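Local coordinates for protein prefoldin beta subunit 1 (Thermococcus sp., PDB 2ZQM) that acts as a molecular chaperone that stabilises a range of proteins, apparently without ATP and in the manner of HSP70 during de novo folding in archaea, at residues V84-N87 / A88-Q92; Q27-Q30 / K31-E35; T66-D69 / K70-E74; L75-K78 / I79-L82; P6-Q9 / A10-G13. All coordinates share one frame; numbering follows the deposited sequence.

Contact 1. Residues V84-N87 / A88-Q92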
loop_
_atom_site.group_PDB
_atom_site.type_symbol
_atom_site.label_atom_id
_atom_site.label_comp_id
_atom_site.label_asym_id
_atom_site.label_seq_id
_atom_site.Cartn_x
_atom_site.Cartn_y
_atom_site.Cartn_z
ATOM N N VAL A 84 14.120 -0.186 -21.683
ATOM C CA VAL A 84 14.100 -1.511 -22.300
ATOM C C VAL A 84 12.826 -2.221 -21.820
ATOM O O VAL A 84 12.132 -2.880 -22.598
ATOM C CB VAL A 84 15.317 -2.377 -21.878
ATOM C CG1 VAL A 84 15.095 -3.838 -22.306
ATOM C CG2 VAL A 84 16.593 -1.862 -22.538
ATOM N N ARG A 85 12.521 -2.076 -20.533
ATOM C CA ARG A 85 11.345 -2.719 -19.963
ATOM C C ARG A 85 10.076 -2.123 -20.530
ATOM O O ARG A 85 9.130 -2.835 -20.827
ATOM C CB ARG A 85 11.342 -2.577 -18.441
ATOM C CG ARG A 85 12.435 -3.373 -17.741
ATOM C CD ARG A 85 12.329 -3.208 -16.240
ATOM N NE ARG A 85 11.008 -3.618 -15.770
ATOM C CZ ARG A 85 10.469 -3.191 -14.633
ATOM N NH1 ARG A 85 11.148 -2.348 -13.860
ATOM N NH2 ARG A 85 9.253 -3.589 -14.281
ATOM N N LEU A 86 10.068 -0.804 -20.686
ATOM C CA LEU A 86 8.907 -0.118 -21.219
ATOM C C LEU A 86 8.613 -0.603 -22.638
ATOM O O LEU A 86 7.468 -0.885 -22.976
ATOM C CB LEU A 86 9.142 1.399 -21.218
ATOM C CG LEU A 86 7.993 2.225 -21.811
ATOM C CD1 LEU A 86 6.751 1.971 -20.987
ATOM C CD2 LEU A 86 8.352 3.720 -21.821
ATOM N N ASN A 87 9.642 -0.711 -23.470
ATOM C CA ASN A 87 9.433 -1.166 -24.836
ATOM C C ASN A 87 8.854 -2.572 -24.901
ATOM O O ASN A 87 7.971 -2.835 -25.706
ATOM C CB ASN A 87 10.742 -1.124 -25.625
ATOM C CG ASN A 87 11.186 0.286 -25.919
ATOM O OD1 ASN A 87 10.417 1.234 -25.748
ATOM N ND2 ASN A 87 12.425 0.437 -26.374
ATOM N N ALA A 88 9.353 -3.477 -24.067
ATOM C CA ALA A 88 8.842 -4.844 -24.071
ATOM C C ALA A 88 7.354 -4.856 -23.725
ATOM O O ALA A 88 6.559 -5.556 -24.373
ATOM C CB ALA A 88 9.621 -5.697 -23.089
ATOM N N LEU A 89 6.969 -4.076 -22.714
ATOM C CA LEU A 89 5.563 -4.006 -22.308
ATOM C C LEU A 89 4.696 -3.388 -23.407
ATOM O O LEU A 89 3.552 -3.799 -23.604
ATOM C CB LEU A 89 5.419 -3.200 -21.000
ATOM C CG LEU A 89 5.905 -3.948 -19.753
ATOM C CD1 LEU A 89 6.015 -2.998 -18.551
ATOM C CD2 LEU A 89 4.933 -5.084 -19.446
ATOM N N GLU A 90 5.228 -2.387 -24.106
ATOM C CA GLU A 90 4.490 -1.754 -25.195
ATOM C C GLU A 90 4.321 -2.756 -26.333
ATOM O O GLU A 90 3.317 -2.720 -27.038
ATOM C CB GLU A 90 5.209 -0.494 -25.697
ATOM C CG GLU A 90 5.138 0.668 -24.710
ATOM C CD GLU A 90 5.919 1.897 -25.154
ATOM O OE1 GLU A 90 6.884 1.753 -25.939
ATOM O OE2 GLU A 90 5.582 3.009 -24.691
ATOM N N ARG A 91 5.295 -3.648 -26.518
ATOM C CA ARG A 91 5.158 -4.663 -27.562
ATOM C C ARG A 91 4.057 -5.640 -27.161
ATOM O O ARG A 91 3.266 -6.055 -28.002
ATOM C CB ARG A 91 6.473 -5.410 -27.805
ATOM C CG ARG A 91 7.474 -4.593 -28.624
ATOM C CD ARG A 91 8.632 -5.443 -29.123
ATOM N NE ARG A 91 9.527 -5.838 -28.045
ATOM C CZ ARG A 91 10.538 -5.104 -27.594
ATOM N NH1 ARG A 91 10.804 -3.923 -28.136
ATOM N NH2 ARG A 91 11.270 -5.550 -26.585
ATOM N N GLN A 92 3.995 -6.001 -25.879
ATOM C CA GLN A 92 2.939 -6.904 -25.406
ATOM C C GLN A 92 1.576 -6.218 -25.569
ATOM O O GLN A 92 0.601 -6.845 -25.994
ATOM C CB GLN A 92 3.135 -7.250 -23.935
ATOM C CG GLN A 92 4.332 -8.144 -23.656
ATOM C CD GLN A 92 4.241 -8.790 -22.293
ATOM O OE1 GLN A 92 4.692 -8.230 -21.299
ATOM N NE2 GLN A 92 3.635 -9.972 -22.239
#

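Contact 2. Residues Q27-Q30 / K31-E35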
loop_
_atom_site.group_PDB
_atom_site.type_symbol
_atom_site.label_atom_id
_atom_site.label_comp_id
_atom_site.label_asym_id
_atom_site.label_seq_id
_atom_site.Cartn_x
_atom_site.Cartn_y
_atom_site.Cartn_z
ATOM N N GLN A 27 -1.341 -1.513 -16.710
ATOM C CA GLN A 27 -0.966 -1.098 -15.363
ATOM C C GLN A 27 0.540 -1.326 -15.176
ATOM O O GLN A 27 1.215 -0.533 -14.520
ATOM C CB GLN A 27 -1.741 -1.894 -14.312
ATOM C CG GLN A 27 -3.254 -1.765 -14.427
ATOM C CD GLN A 27 -4.004 -2.622 -13.417
ATOM O OE1 GLN A 27 -3.594 -3.742 -13.105
ATOM N NE2 GLN A 27 -5.121 -2.105 -12.917
ATOM N N GLN A 28 1.075 -2.409 -15.738
ATOM C CA GLN A 28 2.505 -2.666 -15.594
ATOM C C GLN A 28 3.281 -1.612 -16.352
ATOM O O GLN A 28 4.306 -1.115 -15.876
ATOM C CB GLN A 28 2.891 -4.060 -16.129
ATOM C CG GLN A 28 2.268 -5.214 -15.364
ATOM C CD GLN A 28 2.539 -6.571 -15.997
ATOM O OE1 GLN A 28 2.496 -6.722 -17.216
ATOM N NE2 GLN A 28 2.793 -7.566 -15.165
ATOM N N LYS A 29 2.790 -1.270 -17.541
ATOM C CA LYS A 29 3.444 -0.267 -18.364
ATOM C C LYS A 29 3.461 1.094 -17.656
ATOM O O LYS A 29 4.481 1.797 -17.642
ATOM C CB LYS A 29 2.724 -0.138 -19.710
ATOM C CG LYS A 29 3.432 0.802 -20.687
ATOM C CD LYS A 29 2.619 1.079 -21.942
ATOM C CE LYS A 29 1.357 1.861 -21.631
ATOM N NZ LYS A 29 0.653 2.235 -22.885
ATOM N N GLN A 30 2.330 1.462 -17.064
ATOM C CA GLN A 30 2.228 2.741 -16.374
ATOM C C GLN A 30 3.116 2.820 -15.132
ATOM O O GLN A 30 3.621 3.887 -14.796
ATOM C CB GLN A 30 0.770 3.018 -16.015
ATOM C CG GLN A 30 -0.112 3.116 -17.238
ATOM C CD GLN A 30 -1.571 3.356 -16.907
ATOM O OE1 GLN A 30 -2.057 2.969 -15.840
ATOM N NE2 GLN A 30 -2.284 3.981 -17.833
ATOM N N LYS A 31 3.306 1.707 -14.440
ATOM C CA LYS A 31 4.186 1.746 -13.292
ATOM C C LYS A 31 5.608 2.014 -13.812
ATOM O O LYS A 31 6.334 2.854 -13.281
ATOM C CB LYS A 31 4.142 0.428 -12.520
ATOM C CG LYS A 31 5.028 0.439 -11.280
ATOM C CD LYS A 31 4.884 -0.827 -10.447
ATOM C CE LYS A 31 5.788 -0.777 -9.214
ATOM N NZ LYS A 31 5.619 -1.960 -8.324
ATOM N N VAL A 32 6.008 1.299 -14.857
ATOM C CA VAL A 32 7.336 1.506 -15.436
ATOM C C VAL A 32 7.502 2.954 -15.934
ATOM O O VAL A 32 8.547 3.571 -15.731
ATOM C CB VAL A 32 7.599 0.518 -16.610
ATOM C CG1 VAL A 32 8.839 0.936 -17.380
ATOM C CG2 VAL A 32 7.804 -0.901 -16.067
ATOM N N GLN A 33 6.463 3.485 -16.576
ATOM C CA GLN A 33 6.500 4.851 -17.103
ATOM C C GLN A 33 6.666 5.887 -15.996
ATOM O O GLN A 33 7.360 6.885 -16.172
ATOM C CB GLN A 33 5.220 5.169 -17.889
ATOM C CG GLN A 33 5.085 4.467 -19.232
ATOM C CD GLN A 33 3.792 4.828 -19.957
ATOM O OE1 GLN A 33 2.696 4.666 -19.414
ATOM N NE2 GLN A 33 3.917 5.307 -21.191
ATOM N N LEU A 34 6.027 5.651 -14.854
ATOM C CA LEU A 34 6.117 6.584 -13.735
ATOM C C LEU A 34 7.546 6.597 -13.189
ATOM O O LEU A 34 8.123 7.657 -12.942
ATOM C CB LEU A 34 5.136 6.186 -12.641
ATOM C CG LEU A 34 5.239 6.983 -11.341
ATOM C CD1 LEU A 34 5.200 8.489 -11.635
ATOM C CD2 LEU A 34 4.098 6.575 -10.422
ATOM N N GLU A 35 8.107 5.408 -12.997
ATOM C CA GLU A 35 9.463 5.281 -12.509
ATOM C C GLU A 35 10.434 5.921 -13.486
ATOM O O GLU A 35 11.415 6.553 -13.081
ATOM C CB GLU A 35 9.837 3.810 -12.352
ATOM C CG GLU A 35 9.231 3.126 -11.155
ATOM C CD GLU A 35 9.571 1.644 -11.121
ATOM O OE1 GLU A 35 10.777 1.308 -11.188
ATOM O OE2 GLU A 35 8.635 0.824 -11.030
#

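Contact 3. Residues T66-D69 / K70-E74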
loop_
_atom_site.group_PDB
_atom_site.type_symbol
_atom_site.label_atom_id
_atom_site.label_comp_id
_atom_site.label_asym_id
_atom_site.label_seq_id
_atom_site.Cartn_x
_atom_site.Cartn_y
_atom_site.Cartn_z
ATOM N N THR A 66 29.247 9.961 -2.718
ATOM C CA THR A 66 29.470 9.539 -4.098
ATOM C C THR A 66 29.926 10.801 -4.813
ATOM O O THR A 66 30.441 11.705 -4.154
ATOM C CB THR A 66 28.193 8.942 -4.751
ATOM O OG1 THR A 66 28.507 8.515 -6.083
ATOM C CG2 THR A 66 27.058 9.945 -4.800
ATOM N N THR A 67 29.788 10.872 -6.139
ATOM C CA THR A 67 30.173 12.078 -6.866
ATOM C C THR A 67 29.114 12.377 -7.906
ATOM O O THR A 67 28.264 11.532 -8.193
ATOM C CB THR A 67 31.527 11.945 -7.631
ATOM O OG1 THR A 67 31.373 11.006 -8.706
ATOM C CG2 THR A 67 32.657 11.499 -6.696
ATOM N N LYS A 68 29.160 13.577 -8.477
ATOM C CA LYS A 68 28.190 13.926 -9.492
ATOM C C LYS A 68 28.248 12.957 -10.660
ATOM O O LYS A 68 27.215 12.433 -11.080
ATOM C CB LYS A 68 28.410 15.342 -10.017
ATOM C CG LYS A 68 27.450 15.696 -11.145
ATOM C CD LYS A 68 27.732 17.069 -11.753
ATOM C CE LYS A 68 26.810 17.334 -12.934
ATOM N NZ LYS A 68 27.128 18.600 -13.664
ATOM N N ASP A 69 29.447 12.706 -11.183
ATOM C CA ASP A 69 29.578 11.800 -12.331
ATOM C C ASP A 69 29.081 10.386 -12.059
ATOM O O ASP A 69 28.463 9.759 -12.921
ATOM C CB ASP A 69 31.034 11.759 -12.824
ATOM C CG ASP A 69 31.374 12.934 -13.723
ATOM O OD1 ASP A 69 30.567 13.888 -13.797
ATOM O OD2 ASP A 69 32.452 12.904 -14.348
ATOM N N LYS A 70 29.338 9.870 -10.866
ATOM C CA LYS A 70 28.880 8.526 -10.556
ATOM C C LYS A 70 27.359 8.448 -10.434
ATOM O O LYS A 70 26.731 7.481 -10.878
ATOM C CB LYS A 70 29.551 8.044 -9.277
ATOM C CG LYS A 70 31.047 7.880 -9.438
ATOM C CD LYS A 70 31.728 7.635 -8.098
ATOM C CE LYS A 70 33.232 7.488 -8.267
ATOM N NZ LYS A 70 33.935 7.482 -6.951
ATOM N N ALA A 71 26.753 9.462 -9.831
ATOM C CA ALA A 71 25.302 9.459 -9.679
ATOM C C ALA A 71 24.624 9.573 -11.042
ATOM O O ALA A 71 23.600 8.934 -11.298
ATOM C CB ALA A 71 24.882 10.604 -8.782
ATOM N N VAL A 72 25.193 10.404 -11.906
ATOM C CA VAL A 72 24.663 10.599 -13.253
ATOM C C VAL A 72 24.718 9.258 -13.994
ATOM O O VAL A 72 23.739 8.833 -14.585
ATOM C CB VAL A 72 25.500 11.669 -14.009
ATOM C CG1 VAL A 72 25.225 11.624 -15.534
ATOM C CG2 VAL A 72 25.146 13.052 -13.466
ATOM N N ALA A 73 25.855 8.578 -13.915
ATOM C CA ALA A 73 26.017 7.294 -14.592
ATOM C C ALA A 73 25.000 6.266 -14.112
ATOM O O ALA A 73 24.374 5.589 -14.918
ATOM C CB ALA A 73 27.431 6.767 -14.379
ATOM N N GLU A 74 24.841 6.156 -12.796
ATOM C CA GLU A 74 23.902 5.203 -12.233
ATOM C C GLU A 74 22.463 5.535 -12.631
ATOM O O GLU A 74 21.653 4.635 -12.812
ATOM C CB GLU A 74 24.062 5.157 -10.706
ATOM C CG GLU A 74 25.376 4.504 -10.268
ATOM C CD GLU A 74 25.583 4.501 -8.761
ATOM O OE1 GLU A 74 24.675 4.052 -8.036
ATOM O OE2 GLU A 74 26.661 4.937 -8.301
HETATM O O HOH W 1 26.123 7.338 -7.225
#

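Contact 4. Residues L75-K78 / I79-L82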
loop_
_atom_site.group_PDB
_atom_site.type_symbol
_atom_site.label_atom_id
_atom_site.label_comp_id
_atom_site.label_asym_id
_atom_site.label_seq_id
_atom_site.Cartn_x
_atom_site.Cartn_y
_atom_site.Cartn_z
ATOM N N LEU A 75 22.150 6.820 -12.777
ATOM C CA LEU A 75 20.806 7.226 -13.182
ATOM C C LEU A 75 20.612 6.913 -14.667
ATOM O O LEU A 75 19.540 6.496 -15.080
ATOM C CB LEU A 75 20.584 8.720 -12.928
ATOM C CG LEU A 75 20.071 9.040 -11.523
ATOM C CD1 LEU A 75 20.238 10.540 -11.246
ATOM C CD2 LEU A 75 18.624 8.617 -11.412
ATOM N N LYS A 76 21.648 7.123 -15.475
ATOM C CA LYS A 76 21.525 6.802 -16.900
ATOM C C LYS A 76 21.240 5.320 -17.064
ATOM O O LYS A 76 20.422 4.909 -17.909
ATOM C CB LYS A 76 22.816 7.151 -17.651
ATOM C CG LYS A 76 22.987 8.647 -17.857
ATOM C CD LYS A 76 24.324 8.981 -18.484
ATOM C CE LYS A 76 24.362 10.450 -18.925
ATOM N NZ LYS A 76 25.664 10.756 -19.585
ATOM N N GLU A 77 21.918 4.508 -16.259
ATOM C CA GLU A 77 21.707 3.071 -16.340
ATOM C C GLU A 77 20.284 2.693 -15.935
ATOM O O GLU A 77 19.657 1.834 -16.552
ATOM C CB GLU A 77 22.732 2.339 -15.463
ATOM C CG GLU A 77 24.123 2.371 -16.078
ATOM C CD GLU A 77 25.170 1.830 -15.149
ATOM O OE1 GLU A 77 24.817 0.972 -14.322
ATOM O OE2 GLU A 77 26.342 2.252 -15.251
ATOM N N LYS A 78 19.772 3.337 -14.893
ATOM C CA LYS A 78 18.418 3.057 -14.447
ATOM C C LYS A 78 17.433 3.393 -15.559
ATOM O O LYS A 78 16.483 2.648 -15.823
ATOM C CB LYS A 78 18.074 3.888 -13.200
ATOM C CG LYS A 78 16.659 3.614 -12.703
ATOM C CD LYS A 78 16.345 4.317 -11.385
ATOM C CE LYS A 78 14.948 3.937 -10.896
ATOM N NZ LYS A 78 14.531 4.685 -9.668
ATOM N N ILE A 79 17.648 4.536 -16.196
ATOM C CA ILE A 79 16.781 4.966 -17.284
ATOM C C ILE A 79 16.888 4.001 -18.466
ATOM O O ILE A 79 15.887 3.646 -19.090
ATOM C CB ILE A 79 17.168 6.385 -17.738
ATOM C CG1 ILE A 79 16.753 7.384 -16.653
ATOM C CG2 ILE A 79 16.532 6.706 -19.081
ATOM C CD1 ILE A 79 17.511 8.705 -16.724
ATOM N N GLU A 80 18.111 3.593 -18.779
ATOM C CA GLU A 80 18.335 2.655 -19.880
ATOM C C GLU A 80 17.501 1.412 -19.613
ATOM O O GLU A 80 16.747 0.954 -20.475
ATOM C CB GLU A 80 19.826 2.297 -19.959
ATOM C CG GLU A 80 20.125 1.032 -20.794
ATOM C CD GLU A 80 21.542 0.528 -20.613
ATOM O OE1 GLU A 80 22.339 1.205 -19.920
ATOM O OE2 GLU A 80 21.863 -0.548 -21.176
ATOM N N THR A 81 17.620 0.883 -18.397
ATOM C CA THR A 81 16.891 -0.315 -17.994
ATOM C C THR A 81 15.379 -0.178 -18.103
ATOM O O THR A 81 14.705 -1.057 -18.647
ATOM C CB THR A 81 17.240 -0.712 -16.542
ATOM O OG1 THR A 81 18.610 -1.129 -16.488
ATOM C CG2 THR A 81 16.345 -1.856 -16.058
ATOM N N LEU A 82 14.846 0.915 -17.570
ATOM C CA LEU A 82 13.414 1.156 -17.609
ATOM C C LEU A 82 12.895 1.303 -19.034
ATOM O O LEU A 82 11.780 0.878 -19.340
ATOM C CB LEU A 82 13.087 2.407 -16.783
ATOM C CG LEU A 82 13.215 2.194 -15.270
ATOM C CD1 LEU A 82 13.240 3.537 -14.532
ATOM C CD2 LEU A 82 12.059 1.338 -14.795
#

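Contact 5. Residues P6-Q9 / A10-G13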
loop_
_atom_site.group_PDB
_atom_site.type_symbol
_atom_site.label_atom_id
_atom_site.label_comp_id
_atom_site.label_asym_id
_atom_site.label_seq_id
_atom_site.Cartn_x
_atom_site.Cartn_y
_atom_site.Cartn_z
ATOM N N PRO A 6 -22.480 -21.422 -29.464
ATOM C CA PRO A 6 -21.532 -21.735 -28.391
ATOM C C PRO A 6 -20.106 -21.264 -28.732
ATOM O O PRO A 6 -19.369 -20.805 -27.868
ATOM C CB PRO A 6 -21.617 -23.262 -28.290
ATOM C CG PRO A 6 -23.093 -23.536 -28.599
ATOM C CD PRO A 6 -23.371 -22.562 -29.762
ATOM N N GLN A 7 -19.701 -21.383 -29.996
ATOM C CA GLN A 7 -18.348 -20.956 -30.346
ATOM C C GLN A 7 -18.184 -19.451 -30.245
ATOM O O GLN A 7 -17.108 -18.960 -29.918
ATOM C CB GLN A 7 -17.968 -21.452 -31.751
ATOM C CG GLN A 7 -18.022 -22.976 -31.851
ATOM C CD GLN A 7 -17.571 -23.501 -33.204
ATOM O OE1 GLN A 7 -16.390 -23.437 -33.542
ATOM N NE2 GLN A 7 -18.513 -24.014 -33.984
ATOM N N VAL A 8 -19.253 -18.709 -30.507
ATOM C CA VAL A 8 -19.166 -17.258 -30.411
ATOM C C VAL A 8 -19.208 -16.854 -28.928
ATOM O O VAL A 8 -18.596 -15.872 -28.536
ATOM C CB VAL A 8 -20.308 -16.567 -31.193
ATOM C CG1 VAL A 8 -20.170 -15.070 -31.083
ATOM C CG2 VAL A 8 -20.244 -16.969 -32.675
ATOM N N GLN A 9 -19.937 -17.613 -28.117
ATOM C CA GLN A 9 -19.993 -17.331 -26.683
ATOM C C GLN A 9 -18.593 -17.527 -26.110
ATOM O O GLN A 9 -18.192 -16.846 -25.169
ATOM C CB GLN A 9 -20.971 -18.281 -25.998
ATOM C CG GLN A 9 -22.403 -18.000 -26.355
ATOM C CD GLN A 9 -23.030 -16.980 -25.439
ATOM O OE1 GLN A 9 -22.404 -15.981 -25.075
ATOM N NE2 GLN A 9 -24.283 -17.222 -25.063
ATOM N N ALA A 10 -17.858 -18.468 -26.695
ATOM C CA ALA A 10 -16.494 -18.760 -26.273
ATOM C C ALA A 10 -15.594 -17.588 -26.672
ATOM O O ALA A 10 -14.707 -17.182 -25.924
ATOM C CB ALA A 10 -16.013 -20.038 -26.939
ATOM N N MET A 11 -15.811 -17.058 -27.869
ATOM C CA MET A 11 -15.030 -15.926 -28.329
ATOM C C MET A 11 -15.308 -14.730 -27.421
ATOM O O MET A 11 -14.403 -13.974 -27.074
ATOM C CB MET A 11 -15.422 -15.574 -29.763
ATOM C CG MET A 11 -15.310 -16.724 -30.751
ATOM S SD MET A 11 -15.873 -16.183 -32.398
ATOM C CE MET A 11 -14.328 -15.743 -33.085
ATOM N N LEU A 12 -16.568 -14.547 -27.047
ATOM C CA LEU A 12 -16.909 -13.421 -26.175
ATOM C C LEU A 12 -16.194 -13.555 -24.828
ATOM O O LEU A 12 -15.741 -12.561 -24.247
ATOM C CB LEU A 12 -18.428 -13.344 -25.981
ATOM C CG LEU A 12 -19.128 -12.828 -27.250
ATOM C CD1 LEU A 12 -20.622 -13.117 -27.197
ATOM C CD2 LEU A 12 -18.862 -11.337 -27.391
ATOM N N GLY A 13 -16.084 -14.789 -24.343
ATOM C CA GLY A 13 -15.412 -15.031 -23.076
ATOM C C GLY A 13 -13.932 -14.742 -23.215
ATOM O O GLY A 13 -13.337 -14.118 -22.342
#

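Contact 1. Residues V84-N87 / A88-Q92
Leu-86 and Glu-90, one turn apart on the same helix, belong to the more sheltered side of this contact, where the leucines turn to the partner helix. The leucine CG is placed anti to its own backbone N (chi1 178°), and it meets Glu-90 OE2 at 3.8 Å. The glutamate lies low over the turn, its CG 3.3 Å from Leu-86 O, the same carbonyl oxygen that accepts from Glu-90 N at 2.9 Å. Leu-89 packs likewise against the backbone, its CG 3.6 Å from Arg-85 O. With an alanine at Glu-90, the Leu-86 side chain would probably lose the cover of the carboxylate, and the carbonyl beneath that of CG.

The other side is polar and exposed to solvent. Asn-87 OD1 stands 3.6 Å from Glu-90 OE1, with amide and carboxylate planes only 23° apart. Arg-91, bent at its third torsion (chi3 -71°), folds back so that Asn-87 O lies over the centre of one guanidinium face, 3.8 Å above the plane. Arg-91 NH1 ends 3.8 Å from Asn-87 CB, whereas NE hydrogen-bonds a citrate probably taken from the crystallisation liquor.

Both segments are central turns of helix 68-111, one arm of the antiparallel coiled coil of prefoldin. From here Arg-85, Leu-86 and Leu-89 reach across to helix 6-47, where they pack on Val-32, on Lys-29 with Gln-33, and on Gln-28.

Contact 2. Residues Q27-Q30 / K31-E35
Lys-29 and Gln-33 meet one turn apart on helix 6-47, the first arm of prefoldin's antiparallel helical coiled coil. Their side chains cross at a slant: the lysine leaves the helix with CG anti to its backbone N (chi1 -174°) and bends at chi3, while Gln-33 lies back over the preceding turn. Gln-33 has two conformers; in one of them Lys-29 CE is 3.8 Å from Gln-33 OE1, a contact of chain with oxygen. The ammonium itself goes elsewhere, in a salt bridge to Glu-93 of helix 68-111.

Gln-30 crosses the same amide, its CG 3.9 Å from Gln-33 OE1 in that conformer. The two amide groups are then turned almost alike, their planes 11° apart. Nearer the backbone, Gln-33 CG sits 3.2 Å from Lys-29 O, and Gln-33 N donates to that oxygen at 2.8 Å. Further along the helix, Gln-33 O is hydrogen-bonded to the hydroxyl of Thr-37.

Lys-31 runs fully extended away from the first turn. The bonds from Lys-31 N to Gln-27 O and from Val-32 N to Gln-28 O are part of the backbone ladder, the latter nearly straight at the hydrogen (169°). Val-32 is the buried residue here, and its CG2 rests 3.5 Å from Gln-28 O.

Contact 3. Residues T66-D69 / K70-E74
Thr-67 meets Lys-70 through its hydroxyl, which takes the amide hydrogen of Lys-70 N at 3.2 Å in a bond bent only to 162°. OG1 can do this because it stands between the backbone N and the carbonyl carbon (chi1 68°), facing the first turn. The lysine chain passes obliquely beside the same oxygen, with CG also 3.2 Å from Thr-67 OG1. Thr-66 OG1 also touches Lys-70 CB at 3.4 Å, the two side chains sliding past each other in opposite directions. Behind the cap, Thr-67 O receives Ala-71 N at 3.0 Å.

Thr-67 is thus the N-cap of helix 68-111, just where the chain leaves strand 62-66 of the beta hairpin to enter the second arm of the coiled coil. A valine here would probably leave Lys-70 N without its capping acceptor and so fray the start of the helix.

A water bonded to Thr-66 OG1 at 2.9 Å donates to Glu-74 OE2 at 2.7 Å in one of two Glu-74 conformers, whose OE1 makes a salt bridge with Lys-57. Val-72 CG2 lies 3.2 Å from Lys-68 O, the oxygen that accepts from Val-72 N. Val-72 also packs on Leu-43 and Ile-46, and Lys-68 NZ hydrogen-bonds the carbonyl oxygens of Glu-47 and Leu-49. Ala-71 packs against Leu-62 of a second subunit.

Contact 4. Residues L75-K78 / I79-L82
In the stretch of helix 68-111 that forms part of one coiled-coil arm, Lys-78 and Leu-82 lie side by side one turn apart and point the same way. The lysine chain is extended from end to end, with CG anti to the backbone N (chi1 -180°), so its methylenes run past the leucine: Lys-78 CG is 3.9 Å from Leu-82 CD1 and CE 4.0 Å from that same methyl. Leu-82 in turn presses its CG to 3.3 Å from Lys-78 O, the oxygen that accepts from Leu-82 N.

Ile-79 makes a like approach to the carbonyl four residues before it. Its CG1 branch is set beside its own backbone N (chi1 -71°), carrying CD1 to 3.4 Å from Leu-75 O. Beyond this the isoleucine joins the seam with helix 6-47, packing on Leu-36, Ala-39 and Leu-43, which is the paired-helix architecture of prefoldin; Leu-75 touches Leu-62 of a second subunit.

Several of the exposed residues are charged. Glu-77 and Glu-80 keep their carboxylates apart, with Glu-77 OE1 and Glu-80 OE1 6.1 Å distant; like charges so placed would be expected to repel mildly. Glu-80 N donates to Lys-76 O at 2.8 Å, and Lys-76 packs on Glu-47 of helix 6-47. Thr-81 N donates to Glu-77 O at 2.9 Å, and Thr-81 CB lies 3.5 Å from Lys-78 O.

Contact 5. Residues P6-Q9 / A10-G13
Val-8 brings the apolar part of this contact to Met-11 and Leu-12, which follow it by three and four residues on the first turns of helix 6-47. Its two methyls part company: CG2 faces Met-11 SD at 4.4 Å, and CG1 faces Leu-12 CD1 at the same separation. Both contacts are loose, and the closer packing is of side chain on backbone. Met-11 CG lies beside its own backbone N (chi1 -55°), which sets it over the preceding turn only 3.0 Å from Gln-7 O, a very close and perhaps strained approach; Leu-12 CG comes to 3.3 Å from Val-8 O.

The hydrogen bonds are the regular ladder of a helix. Ala-10 N donates to Pro-6 O at 3.0 Å, Met-11 N to Gln-7 O, Leu-12 N to Val-8 O at 2.8 Å, and Gly-13 N to Gln-9 O. Pro-6, at the beginning of the helix, has no N-H of its own to satisfy, as suits a residue in a first turn. Gly-13 O further accepts from Ser-17 OG.

Outside contacts are largely apolar. Val-8 packs on Ala-110 of helix 68-111, Met-11 on Leu-103, Gln-106 and Ile-107 of that same helix, and Leu-12 on Ile-4 of the chain before it. No charged side chain takes part within 6-13, so this outer end of the coiled coil appears to be joined by hydrophobic packing along one face, with backbone bonds carrying the turns.

How the contacts relate
All five are surface contacts of short helical segments, contact 3 entering its helix from the hairpin, yet each has an apolar or aliphatic side facing the partner helix. Contacts 2 and 5 lie on helix 6-47, contacts 1 and 4 on helix 68-111 and contact 3 at its start. Contacts 1 and 2 touch across the coiled coil, as do 2 and 4, whereas contacts 3 and 5 lie on opposite sides of the chain's centre, their centres about 56 Å apart. Chemistry follows place: contact 3 is a hydroxyl cap; contacts 1 and 2, near the middle, mix carboxylate, amide and aliphatic groups; contact 5, at the helix start, lacks charge. Only contacts 3 and 4 touch the second subunit, both at its Leu-62.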